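Local coordinates for short chain dehydrogenase (Salmonella typhi, PDB 3G1T), which probably catalyses an NAD(P)-dependent oxidation or reduction on a Rossmann-type fold, as a member of the short-chain dehydrogenase family with a substrate that remains unassigned, at residues 29-34 and 56-61; 38-43 and 90-95; 97-102 and 225-230; 139-142 and 148-151; 69-74 and 82-87. All blocks are in the same frame, centred on the assembly; numbering follows the deposited sequence.

Contact 1 (29-34 and 56-61); sequences EAALTY and QHIADE
In the first β-α-β-α run of the Rossmann fold, helices 25-36 and 48-62 lie side by side, and Ala31 and Leu32 of the first pack on His57 and Ile58 of the second. The segment axes approach to 10.1 Å and are nearly parallel, crossing at -18°. Leu32 does most of the touching, through CD2. This methyl sits over the middle of the His57 imidazole, 3.8 Å from the ring centroid and only 7° off its normal, a CH-π contact. The ring can reach it because its CG is anti to the backbone N, which carries the imidazole across to the other helix. The same CD2 lies 3.7 Å from Ile58 CG1, so one methyl fills the angle between a ring face and an aliphatic chain. Ile58 CD1 continues deeper, 3.8 Å from Ala31 O and 4.2 Å from Ala31 CB. Toward the C-terminal ends the join turns polar: a water lies 3.1 Å from Leu32 O and 2.8 Å from Glu61 OE1 and can donate to either. Glu61 OE1 also has a salt bridge to Arg36 NE, tying helix 48-62 to the last turn of helix 25-36. On the sheet side of the pair, Ala31 rests on Val41 and Leu43 of strand 40-45, which links the two helices. Away from helix 48-62, Thr33 touches Met224 and Leu228 of helix 224-231.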
# COMPACT_ATOMS: atom_id res chain seq x y z
N GLU A 29 7.78 19.57 15.98
CA GLU A 29 6.88 20.75 15.93
C GLU A 29 5.51 20.45 16.49
O GLU A 29 4.96 21.21 17.28
CB GLU A 29 6.70 21.31 14.51
CG GLU A 29 6.23 22.76 14.48
CD GLU A 29 7.28 23.74 15.06
OE1 GLU A 29 8.48 23.44 14.99
OE2 GLU A 29 6.91 24.81 15.55
N ALA A 30 4.92 19.32 16.09
CA ALA A 30 3.58 19.01 16.59
C ALA A 30 3.62 18.72 18.10
O ALA A 30 2.74 19.16 18.85
CB ALA A 30 2.99 17.86 15.78
N ALA A 31 4.65 18.02 18.56
CA ALA A 31 4.78 17.77 20.03
C ALA A 31 4.84 19.11 20.85
O ALA A 31 4.10 19.35 21.83
CB ALA A 31 5.93 16.87 20.33
N LEU A 32 5.74 20.01 20.44
CA LEU A 32 5.78 21.36 21.02
C LEU A 32 4.48 22.12 20.97
O LEU A 32 4.07 22.70 21.99
CB LEU A 32 6.80 22.21 20.25
CG LEU A 32 8.25 21.81 20.57
CD1 LEU A 32 9.09 22.66 19.57
CD2 LEU A 32 8.67 22.12 22.00
N THR A 33 3.85 22.17 19.77
CA THR A 33 2.62 22.90 19.53
C THR A 33 1.46 22.28 20.34
O THR A 33 0.69 22.98 21.01
CB THR A 33 2.19 22.88 18.03
OG1 THR A 33 3.24 23.31 17.18
CG2 THR A 33 1.05 23.82 17.80
N TYR A 34 1.35 20.97 20.28
CA TYR A 34 0.28 20.31 21.14
C TYR A 34 0.44 20.61 22.64
O TYR A 34 -0.55 20.94 23.30
CB TYR A 34 0.20 18.81 20.87
CG TYR A 34 -0.23 18.41 19.50
CD1 TYR A 34 -0.97 19.27 18.68
CD2 TYR A 34 0.06 17.12 19.04
CE1 TYR A 34 -1.38 18.87 17.38
CE2 TYR A 34 -0.35 16.68 17.78
CZ TYR A 34 -1.07 17.52 16.97
OH TYR A 34 -1.52 17.02 15.76
N GLN A 56 12.65 17.88 27.14
CA GLN A 56 13.22 18.91 28.03
C GLN A 56 12.79 20.32 27.60
O GLN A 56 12.52 21.18 28.42
CB GLN A 56 14.75 18.81 28.09
CG GLN A 56 15.26 17.44 28.58
CD GLN A 56 15.99 17.44 29.94
OE1 GLN A 56 16.78 16.53 30.22
NE2 GLN A 56 15.69 18.45 30.79
N HIS A 57 12.68 20.52 26.29
CA HIS A 57 12.23 21.79 25.73
C HIS A 57 10.78 22.00 26.19
O HIS A 57 10.46 23.06 26.68
CB HIS A 57 12.43 21.76 24.19
CG HIS A 57 12.08 23.04 23.46
ND1 HIS A 57 12.46 23.26 22.15
CD2 HIS A 57 11.42 24.16 23.85
CE1 HIS A 57 12.02 24.45 21.75
NE2 HIS A 57 11.40 25.02 22.76
N ILE A 58 9.93 20.98 26.11
CA ILE A 58 8.52 21.11 26.51
C ILE A 58 8.49 21.36 28.04
O ILE A 58 7.74 22.24 28.50
CB ILE A 58 7.68 19.84 26.10
CG1 ILE A 58 7.44 19.80 24.59
CG2 ILE A 58 6.31 19.70 26.91
CD1 ILE A 58 7.00 18.38 24.05
N ALA A 59 9.31 20.62 28.79
CA ALA A 59 9.41 20.79 30.27
C ALA A 59 9.83 22.19 30.63
O ALA A 59 9.21 22.82 31.51
CB ALA A 59 10.34 19.81 30.90
N ASP A 60 10.81 22.71 29.90
CA ASP A 60 11.23 24.13 30.08
C ASP A 60 10.12 25.14 29.84
O ASP A 60 10.14 26.25 30.40
CB ASP A 60 12.40 24.50 29.19
CG ASP A 60 13.67 23.78 29.57
OD1 ASP A 60 13.71 23.23 30.68
OD2 ASP A 60 14.61 23.77 28.73
N GLU A 61 9.17 24.79 28.99
CA GLU A 61 8.04 25.68 28.74
C GLU A 61 6.76 25.37 29.57
O GLU A 61 6.05 26.29 29.94
CB GLU A 61 7.67 25.66 27.26
CG GLU A 61 8.51 26.47 26.33
CD GLU A 61 8.14 26.18 24.87
OE1 GLU A 61 6.93 25.86 24.59
OE2 GLU A 61 9.05 26.24 24.01
O HOH W 1 5.90 23.24 24.45

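Contact 2 (38-43 and 90-95); sequences GATVIL and AHYPRL
Tyr92, just beyond helix 78-91, meets Thr40 and Ile42 of strand 40-45 with its ring. Thr40 CG2 stands anti to the backbone N, which turns the methyl rather than the hydroxyl to the ring, 3.7 Å from Tyr92 CE1. Farther along the ring, Ile42 CD1 lies 3.8 Å from Tyr92 CE2, on the same side of the ring plane as the threonine methyl. That end methyl is shared: it is also 3.8 Å from Leu95 CD2, and the leucine runs at about a right angle to the isoleucine. Ile42 therefore reaches into the corner between Tyr92 and Leu95. A water donates to Val41 O at 2.8 Å and lies near Tyr92 OH, although that second separation is too short to be trusted in detail. The contact belongs to the long crossover of the Rossmann fold, in which the chain leaves edge strand 67-70, follows helix 78-91 and passes strands 40-45 and 16-19 to enter strand 97-99. In the next shell, Ile16 of strand 16-19 touches both Ile42 and Tyr92, while Phe69 of strand 67-70 packs on Ile42. Arg94 NH2 bonds to Asn14 O, tying the connection to the residues before strand 16-19, while NE has a local salt bridge to Asp96 OD2. Strand 40-45 is itself launched by a Schellman motif: Gly38, at a phi of 91°, ends helix 25-36, and Ala39 N bonds to Tyr34 O.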
# COMPACT_ATOMS: atom_id res chain seq x y z
N GLY A 38 -2.00 22.98 25.61
CA GLY A 38 -2.52 22.28 26.84
C GLY A 38 -2.51 20.78 26.85
O GLY A 38 -2.78 20.17 27.91
N ALA A 39 -2.04 20.16 25.74
CA ALA A 39 -1.91 18.67 25.72
C ALA A 39 -0.95 18.05 26.67
O ALA A 39 0.07 18.66 27.01
CB ALA A 39 -1.60 18.16 24.31
N THR A 40 -1.25 16.81 27.09
CA THR A 40 -0.25 15.97 27.74
C THR A 40 0.37 15.10 26.62
O THR A 40 -0.27 14.18 26.08
CB THR A 40 -0.84 15.09 28.83
OG1 THR A 40 -1.29 15.92 29.89
CG2 THR A 40 0.26 14.12 29.40
N VAL A 41 1.61 15.44 26.24
CA VAL A 41 2.17 14.86 25.01
C VAL A 41 3.06 13.70 25.45
O VAL A 41 3.65 13.76 26.52
CB VAL A 41 2.96 15.95 24.21
CG1 VAL A 41 3.73 15.32 23.06
CG2 VAL A 41 2.00 17.03 23.67
N ILE A 42 3.05 12.64 24.66
CA ILE A 42 3.89 11.47 24.81
C ILE A 42 4.65 11.40 23.49
O ILE A 42 4.07 11.40 22.37
CB ILE A 42 3.07 10.19 25.00
CG1 ILE A 42 2.18 10.29 26.25
CG2 ILE A 42 3.99 9.02 25.33
CD1 ILE A 42 1.07 9.20 26.16
N LEU A 43 5.98 11.30 23.62
CA LEU A 43 6.86 11.31 22.45
C LEU A 43 7.31 9.92 22.13
O LEU A 43 7.65 9.19 23.04
CB LEU A 43 8.17 12.07 22.73
CG LEU A 43 8.00 13.42 23.42
CD1 LEU A 43 9.36 14.11 23.66
CD2 LEU A 43 7.16 14.30 22.60
N ALA A 90 -0.26 2.18 31.92
CA ALA A 90 0.13 2.17 33.35
C ALA A 90 0.24 3.58 33.91
O ALA A 90 0.14 3.78 35.13
CB ALA A 90 1.44 1.41 33.54
N HIS A 91 0.46 4.55 33.03
CA HIS A 91 0.58 5.96 33.45
C HIS A 91 -0.64 6.82 33.12
O HIS A 91 -0.82 7.89 33.73
CB HIS A 91 1.85 6.58 32.85
CG HIS A 91 3.12 6.13 33.52
ND1 HIS A 91 3.29 6.14 34.89
CD2 HIS A 91 4.29 5.68 33.00
CE1 HIS A 91 4.51 5.72 35.19
NE2 HIS A 91 5.14 5.43 34.06
N TYR A 92 -1.49 6.37 32.18
CA TYR A 92 -2.62 7.18 31.67
C TYR A 92 -3.89 6.39 31.45
O TYR A 92 -3.80 5.22 31.06
CB TYR A 92 -2.27 7.77 30.29
CG TYR A 92 -1.06 8.68 30.35
CD1 TYR A 92 -1.15 9.96 30.92
CD2 TYR A 92 0.15 8.25 29.89
CE1 TYR A 92 -0.03 10.80 30.97
CE2 TYR A 92 1.29 9.06 29.94
CZ TYR A 92 1.18 10.34 30.47
OH TYR A 92 2.33 11.12 30.53
N PRO A 93 -5.06 7.03 31.62
CA PRO A 93 -6.32 6.28 31.47
C PRO A 93 -6.85 6.15 30.03
O PRO A 93 -7.85 5.49 29.78
CB PRO A 93 -7.31 7.10 32.29
CG PRO A 93 -6.80 8.61 32.10
CD PRO A 93 -5.29 8.34 32.29
N ARG A 94 -6.19 6.81 29.09
CA ARG A 94 -6.74 6.94 27.76
C ARG A 94 -5.62 7.53 26.85
O ARG A 94 -4.58 8.05 27.31
CB ARG A 94 -7.92 7.90 27.74
CG ARG A 94 -7.53 9.39 28.04
CD ARG A 94 -8.78 10.31 28.09
NE ARG A 94 -8.25 11.64 28.45
CZ ARG A 94 -8.13 12.09 29.70
NH1 ARG A 94 -8.49 11.34 30.78
NH2 ARG A 94 -7.56 13.27 29.91
N LEU A 95 -5.81 7.35 25.55
CA LEU A 95 -5.18 8.25 24.61
C LEU A 95 -6.30 9.06 23.95
O LEU A 95 -7.21 8.47 23.28
CB LEU A 95 -4.42 7.53 23.51
CG LEU A 95 -3.09 6.88 23.98
CD1 LEU A 95 -2.48 5.93 22.95
CD2 LEU A 95 -2.06 8.06 24.24
O HOH W 2 3.52 12.71 29.10

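Contact 3 (97-102 and 225-230); sequences GVLHNA and PLYLWL
Leu99 of central strand 97-99 and Asn101 of the loop after it meet the ring of Tyr227 from helix 224-231. The apolar part is made at the rim of that ring. Leu99 CD2 lies in the ring plane, 3.9 Å from Tyr227 CD1, and its twin CD1 is 4.1 Å from Tyr227 CE1. Both methyls are presented because Leu99 CG stands anti to the backbone N (chi1 172°), and the two side chains cross at about a right angle. The polar part begins at the same rim, where Asn101 OD1 approaches Tyr227 CE1 to 3.9 Å, with the amide and ring planes 23° apart. A water in the plane of the phenol joins the two: it donates to Asn101 OD1 at 2.6 Å and is hydrogen-bonded to Tyr227 OH at 2.7 Å. The amide has a second grip, since Asn101 ND2 bonds to Thr20 O just after strand 16-19. Asn101 and Ala102 belong to the Asn-Ala-Gly sequence that follows the fourth strand in short-chain dehydrogenases, where it usually borders the cofactor cleft. With OD1 bonded to water and ND2 to a carbonyl, the amide is fixed in rotation, and Tyr227 is joined to this turn by ring-edge packing and a solvent bridge.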
# COMPACT_ATOMS: atom_id res chain seq x y z
N GLY A 97 -5.28 11.10 21.38
CA GLY A 97 -4.84 11.28 19.98
C GLY A 97 -3.59 10.47 19.81
O GLY A 97 -2.84 10.21 20.76
N VAL A 98 -3.40 10.12 18.54
CA VAL A 98 -2.15 9.45 18.00
C VAL A 98 -1.87 10.08 16.68
O VAL A 98 -2.72 10.07 15.76
CB VAL A 98 -2.37 7.94 17.86
CG1 VAL A 98 -1.15 7.32 17.17
CG2 VAL A 98 -2.51 7.29 19.25
N LEU A 99 -0.69 10.73 16.58
CA LEU A 99 -0.28 11.34 15.33
C LEU A 99 0.93 10.53 14.88
O LEU A 99 1.98 10.50 15.56
CB LEU A 99 0.12 12.79 15.61
CG LEU A 99 0.76 13.51 14.42
CD1 LEU A 99 -0.09 13.53 13.18
CD2 LEU A 99 1.22 14.89 14.86
N HIS A 100 0.78 9.91 13.72
CA HIS A 100 1.90 9.13 13.15
C HIS A 100 2.60 10.04 12.20
O HIS A 100 2.08 10.28 11.11
CB HIS A 100 1.32 7.94 12.35
CG HIS A 100 0.73 6.83 13.19
ND1 HIS A 100 1.50 6.01 13.99
CD2 HIS A 100 -0.54 6.35 13.27
CE1 HIS A 100 0.72 5.12 14.57
NE2 HIS A 100 -0.52 5.31 14.15
N ASN A 101 3.80 10.48 12.59
CA ASN A 101 4.61 11.28 11.68
C ASN A 101 5.84 10.49 11.21
O ASN A 101 6.46 10.87 10.25
CB ASN A 101 5.17 12.50 12.41
CG ASN A 101 4.15 13.37 12.99
OD1 ASN A 101 3.53 14.20 12.30
ND2 ASN A 101 4.07 13.32 14.32
N ALA A 102 6.25 9.46 11.94
CA ALA A 102 7.40 8.64 11.48
C ALA A 102 7.22 8.09 10.07
O ALA A 102 6.14 7.67 9.69
CB ALA A 102 7.65 7.50 12.46
N PRO A 225 -1.77 24.75 11.88
CA PRO A 225 -3.23 24.90 12.15
C PRO A 225 -4.00 23.61 11.85
O PRO A 225 -4.87 23.21 12.65
CB PRO A 225 -3.66 26.05 11.21
CG PRO A 225 -2.40 26.94 11.18
CD PRO A 225 -1.19 25.96 11.23
N LEU A 226 -3.67 22.93 10.75
CA LEU A 226 -4.35 21.71 10.45
C LEU A 226 -4.09 20.62 11.49
O LEU A 226 -5.04 19.91 11.84
CB LEU A 226 -3.97 21.24 9.01
CG LEU A 226 -4.60 19.93 8.59
CD1 LEU A 226 -6.12 20.17 8.39
CD2 LEU A 226 -4.03 19.46 7.22
N TYR A 227 -2.83 20.46 11.95
CA TYR A 227 -2.46 19.54 12.99
C TYR A 227 -3.18 19.73 14.30
O TYR A 227 -3.57 18.74 14.92
CB TYR A 227 -0.92 19.59 13.22
CG TYR A 227 -0.16 18.90 12.07
CD1 TYR A 227 0.36 17.64 12.26
CD2 TYR A 227 0.01 19.53 10.80
CE1 TYR A 227 1.04 16.95 11.25
CE2 TYR A 227 0.76 18.85 9.78
CZ TYR A 227 1.25 17.59 10.03
OH TYR A 227 1.94 16.89 9.11
N LEU A 228 -3.36 21.00 14.68
CA LEU A 228 -4.16 21.38 15.84
C LEU A 228 -5.65 21.07 15.59
O LEU A 228 -6.30 20.45 16.48
CB LEU A 228 -4.08 22.93 16.09
CG LEU A 228 -2.81 23.22 16.86
CD1 LEU A 228 -2.45 24.75 16.67
CD2 LEU A 228 -2.94 22.72 18.38
N TRP A 229 -6.17 21.46 14.41
CA TRP A 229 -7.63 21.27 14.12
C TRP A 229 -8.02 19.78 14.22
O TRP A 229 -9.03 19.44 14.87
CB TRP A 229 -7.89 21.80 12.73
CG TRP A 229 -9.34 21.67 12.36
CD1 TRP A 229 -10.39 22.45 12.82
CD2 TRP A 229 -9.89 20.74 11.45
NE1 TRP A 229 -11.58 22.03 12.23
CE2 TRP A 229 -11.30 20.97 11.41
CE3 TRP A 229 -9.33 19.73 10.66
CZ2 TRP A 229 -12.15 20.24 10.56
CZ3 TRP A 229 -10.17 18.97 9.85
CH2 TRP A 229 -11.58 19.23 9.82
N LEU A 230 -7.21 18.88 13.67
CA LEU A 230 -7.56 17.44 13.77
C LEU A 230 -7.52 16.84 15.15
O LEU A 230 -8.14 15.81 15.36
CB LEU A 230 -6.74 16.56 12.80
CG LEU A 230 -7.18 16.65 11.34
CD1 LEU A 230 -6.19 15.87 10.48
CD2 LEU A 230 -8.60 16.08 11.05
O HOH W 3 3.09 14.56 9.79

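Contact 4 (139-142 and 148-151); sequences PLLL and SLVF
Leu141 in the C-terminal part of helix 116-142 leans on Ser148 and Leu149 at the start of strand 147-152. The contact between the segments is apolar and not tight. The two branches of Leu141 divide the work: CD1 lies 4.2 Å from Leu149 CD1, and CD2 lies 4.2 Å from Ser148 O. Leu149 CG is anti to its own backbone nitrogen (chi1 169°), which turns CD1 to the Leu141 methyl.

Polar interactions serve to place the two partners. Ser148 points away from the helix, and its OG bonds to Leu230 O of helix 224-231. On the helical side, Leu140 O accepts from Leu95 N, which holds this part of the helix against the connection leading to strand 97-99. Within the sheet, the backbone of Ser148 pairs with Asp96 and Val98, and that of Leu149 with Arg191 and Asn193.

The whole is a short helix-to-strand return of the α/β fold, with only five residues between the segments. Strand 147-152 lies between strands 97-99 and 190-196; Val98 of the former touches both Leu141 and Leu149, while Val192 of the latter packs on Leu149. Helices 116-142 and 224-231 thus meet Leu149 and Ser148 from different faces of the sheet.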
# COMPACT_ATOMS: atom_id res chain seq x y z
N PRO A 139 -7.29 0.12 21.95
CA PRO A 139 -8.09 0.16 23.20
C PRO A 139 -7.98 1.49 23.99
O PRO A 139 -9.01 2.03 24.42
CB PRO A 139 -7.53 -1.00 24.03
CG PRO A 139 -7.09 -2.00 22.96
CD PRO A 139 -6.35 -1.01 21.97
N LEU A 140 -6.78 2.08 24.05
CA LEU A 140 -6.58 3.32 24.76
C LEU A 140 -7.24 4.45 24.03
O LEU A 140 -7.81 5.32 24.68
CB LEU A 140 -5.09 3.64 24.87
CG LEU A 140 -4.40 2.98 26.08
CD1 LEU A 140 -2.87 2.90 25.90
CD2 LEU A 140 -4.69 3.72 27.42
N LEU A 141 -7.26 4.38 22.71
CA LEU A 141 -7.93 5.41 21.94
C LEU A 141 -9.42 5.40 22.13
O LEU A 141 -10.05 6.47 22.14
CB LEU A 141 -7.58 5.29 20.46
CG LEU A 141 -6.28 5.91 19.99
CD1 LEU A 141 -5.78 5.35 18.61
CD2 LEU A 141 -6.45 7.47 19.95
N LEU A 142 -9.98 4.18 22.30
CA LEU A 142 -11.43 4.07 22.54
C LEU A 142 -11.90 4.55 23.92
O LEU A 142 -13.10 4.77 24.15
CB LEU A 142 -11.90 2.67 22.24
CG LEU A 142 -11.98 2.31 20.75
CD1 LEU A 142 -12.05 0.76 20.76
CD2 LEU A 142 -13.12 2.96 20.00
N SER A 148 -8.73 10.77 18.34
CA SER A 148 -8.38 11.21 16.92
C SER A 148 -7.03 10.53 16.53
O SER A 148 -6.03 10.68 17.24
CB SER A 148 -8.23 12.73 16.84
OG SER A 148 -7.86 13.14 15.51
N LEU A 149 -7.07 9.74 15.48
CA LEU A 149 -5.89 8.96 14.98
C LEU A 149 -5.57 9.59 13.59
O LEU A 149 -6.47 9.77 12.72
CB LEU A 149 -6.33 7.49 14.82
CG LEU A 149 -5.37 6.53 14.08
CD1 LEU A 149 -4.08 6.43 14.89
CD2 LEU A 149 -6.01 5.18 14.03
N VAL A 150 -4.32 10.01 13.43
CA VAL A 150 -3.96 10.75 12.26
C VAL A 150 -2.77 10.03 11.64
O VAL A 150 -1.79 9.73 12.36
CB VAL A 150 -3.56 12.23 12.61
CG1 VAL A 150 -3.01 12.93 11.30
CG2 VAL A 150 -4.87 12.96 13.16
N PHE A 151 -2.84 9.79 10.33
CA PHE A 151 -1.68 9.26 9.57
C PHE A 151 -1.08 10.34 8.70
O PHE A 151 -1.74 11.30 8.34
CB PHE A 151 -2.10 8.07 8.68
CG PHE A 151 -2.60 6.86 9.45
CD1 PHE A 151 -1.71 5.90 9.95
CD2 PHE A 151 -3.99 6.73 9.72
CE1 PHE A 151 -2.16 4.72 10.67
CE2 PHE A 151 -4.44 5.57 10.45
CZ PHE A 151 -3.60 4.60 10.92

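Contact 5 (69-74 and 82-87); sequences FTLDLL and RQVADR
Phe69, on edge strand 67-70, points toward helix 78-91, and its ring meets Val84 and Arg87 in quite different ways. Val84 comes over a face: its CG1 stands above the centre of the ring, 4.3 Å from Phe69 CG. Arg87 passes the CE1 corner of the ring, running alongside the phenylalanine, head to root. Its CB is 3.6 Å from Phe69 CE1, and farther out NE lies at the edge in the plane of the ring, 3.7 Å from the same CE1. The guanidinium is turned steeply against the ring, with the planes 71° apart, and offers its flat side to the ring's edge, so the group does not stack on the aromatic face. A bend at chi3 (70°) folds the chain back so that both its root and its head reach one ring carbon. While the aliphatic part of Arg87 shields the ring, the residue itself is exposed to solvent. These side chains join the third strand to the helix that follows it in the Rossmann fold, where strand 67-70 is outermost within the chain and hydrogen-bonds along strand 40-45 through Leu43 and Gly45. The ring thus lies between sheet and helix. Two residues on, Leu71 points toward the helix as well and sets CD1 4.2 Å from Val84 CG2, so the two methyls of Val84 serve different partners. Past the strand, Asp72 OD2 accepts from Leu74 N at 3.3 Å in an Asx turn. The same oxygen has a long, weak ion pair with Arg46.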
# COMPACT_ATOMS: atom_id res chain seq x y z
N PHE A 69 9.24 7.31 24.61
CA PHE A 69 9.52 5.90 24.39
C PHE A 69 10.40 5.81 23.21
O PHE A 69 10.13 6.45 22.17
CB PHE A 69 8.25 5.18 23.99
CG PHE A 69 7.31 5.11 25.06
CD1 PHE A 69 7.44 4.13 26.02
CD2 PHE A 69 6.32 6.10 25.21
CE1 PHE A 69 6.58 4.08 27.09
CE2 PHE A 69 5.45 6.07 26.27
CZ PHE A 69 5.57 5.05 27.22
N THR A 70 11.39 4.96 23.32
CA THR A 70 12.19 4.69 22.12
C THR A 70 11.55 3.47 21.46
O THR A 70 11.23 2.48 22.12
CB THR A 70 13.63 4.51 22.47
OG1 THR A 70 13.67 3.59 23.56
CG2 THR A 70 14.26 5.86 22.93
N LEU A 71 11.27 3.56 20.16
CA LEU A 71 10.75 2.41 19.36
C LEU A 71 11.31 2.57 17.96
O LEU A 71 11.18 3.64 17.36
CB LEU A 71 9.23 2.35 19.30
CG LEU A 71 8.51 1.14 18.64
CD1 LEU A 71 8.47 -0.15 19.47
CD2 LEU A 71 7.13 1.52 18.19
N ASP A 72 11.93 1.50 17.46
CA ASP A 72 12.48 1.50 16.10
C ASP A 72 11.50 0.77 15.21
O ASP A 72 11.37 -0.44 15.31
CB ASP A 72 13.83 0.80 16.08
CG ASP A 72 14.63 1.04 14.79
OD1 ASP A 72 15.87 0.87 14.85
OD2 ASP A 72 14.08 1.36 13.71
N LEU A 73 10.80 1.52 14.38
CA LEU A 73 9.67 0.98 13.60
C LEU A 73 10.18 -0.01 12.56
O LEU A 73 9.45 -0.97 12.18
CB LEU A 73 8.92 2.11 12.91
CG LEU A 73 8.00 3.02 13.79
CD1 LEU A 73 7.23 3.95 12.91
CD2 LEU A 73 7.06 2.30 14.75
N LEU A 74 11.42 0.20 12.14
CA LEU A 74 12.06 -0.74 11.16
C LEU A 74 12.17 -2.14 11.67
O LEU A 74 12.04 -3.09 10.90
CB LEU A 74 13.42 -0.23 10.67
CG LEU A 74 14.10 -0.97 9.52
CD1 LEU A 74 13.19 -1.08 8.29
CD2 LEU A 74 15.54 -0.34 9.18
N ARG A 82 2.99 -3.77 21.74
CA ARG A 82 2.12 -4.05 22.89
C ARG A 82 2.78 -3.55 24.23
O ARG A 82 2.06 -3.06 25.12
CB ARG A 82 1.74 -5.55 23.03
CG ARG A 82 0.79 -6.19 21.98
CD ARG A 82 -0.63 -5.54 21.75
NE ARG A 82 -1.39 -6.23 20.70
CZ ARG A 82 -2.68 -6.03 20.41
NH1 ARG A 82 -3.41 -5.15 21.08
NH2 ARG A 82 -3.24 -6.75 19.44
N GLN A 83 4.12 -3.65 24.34
CA GLN A 83 4.85 -3.14 25.52
C GLN A 83 4.70 -1.67 25.70
O GLN A 83 4.51 -1.21 26.83
CB GLN A 83 6.37 -3.48 25.49
CG GLN A 83 6.79 -4.97 25.69
CD GLN A 83 8.20 -5.31 25.07
OE1 GLN A 83 9.09 -4.44 24.94
NE2 GLN A 83 8.40 -6.59 24.69
N VAL A 84 4.73 -0.91 24.60
CA VAL A 84 4.48 0.53 24.64
C VAL A 84 3.07 0.85 25.12
O VAL A 84 2.90 1.74 25.95
CB VAL A 84 4.79 1.24 23.25
CG1 VAL A 84 4.29 2.74 23.18
CG2 VAL A 84 6.31 1.06 22.88
N ALA A 85 2.07 0.12 24.59
CA ALA A 85 0.70 0.36 24.93
C ALA A 85 0.50 0.05 26.41
O ALA A 85 -0.17 0.77 27.10
CB ALA A 85 -0.22 -0.54 24.07
N ASP A 86 1.12 -1.01 26.87
CA ASP A 86 1.11 -1.40 28.30
C ASP A 86 1.78 -0.34 29.16
O ASP A 86 1.28 0.02 30.22
CB ASP A 86 1.85 -2.73 28.49
CG ASP A 86 1.03 -3.96 28.08
OD1 ASP A 86 1.60 -5.09 28.08
OD2 ASP A 86 -0.18 -3.81 27.78
N ARG A 87 2.88 0.21 28.69
CA ARG A 87 3.51 1.28 29.45
C ARG A 87 2.74 2.59 29.49
O ARG A 87 2.76 3.30 30.52
CB ARG A 87 4.94 1.48 28.98
CG ARG A 87 5.82 0.40 29.52
CD ARG A 87 7.19 0.48 28.97
NE ARG A 87 7.85 1.65 29.53
CZ ARG A 87 9.06 2.04 29.19
NH1 ARG A 87 9.77 1.34 28.32
NH2 ARG A 87 9.55 3.14 29.74

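From the N terminus, contact 1 closes the first loop, bringing helix 48-62 beside helix 25-36 round strand 40-45. Contact 2 opens inside that loop, so the two cross, and it closes only after helix 78-91; contact 5, between strand 67-70 and that helix, is nested within it. Contact 3 spans the longest loop, from strand 97-99 to helix 224-231, and encloses the short return of contact 4. Within each group neighbouring strands are bonded, Leu43 O to Phe69 N between contacts 2 and 5 and Val98 O to Val150 N between contacts 3 and 4. Between the groups, Tyr34 OH of contact 1 reaches Tyr227 O of contact 3, tying helices 25-36 and 224-231 together.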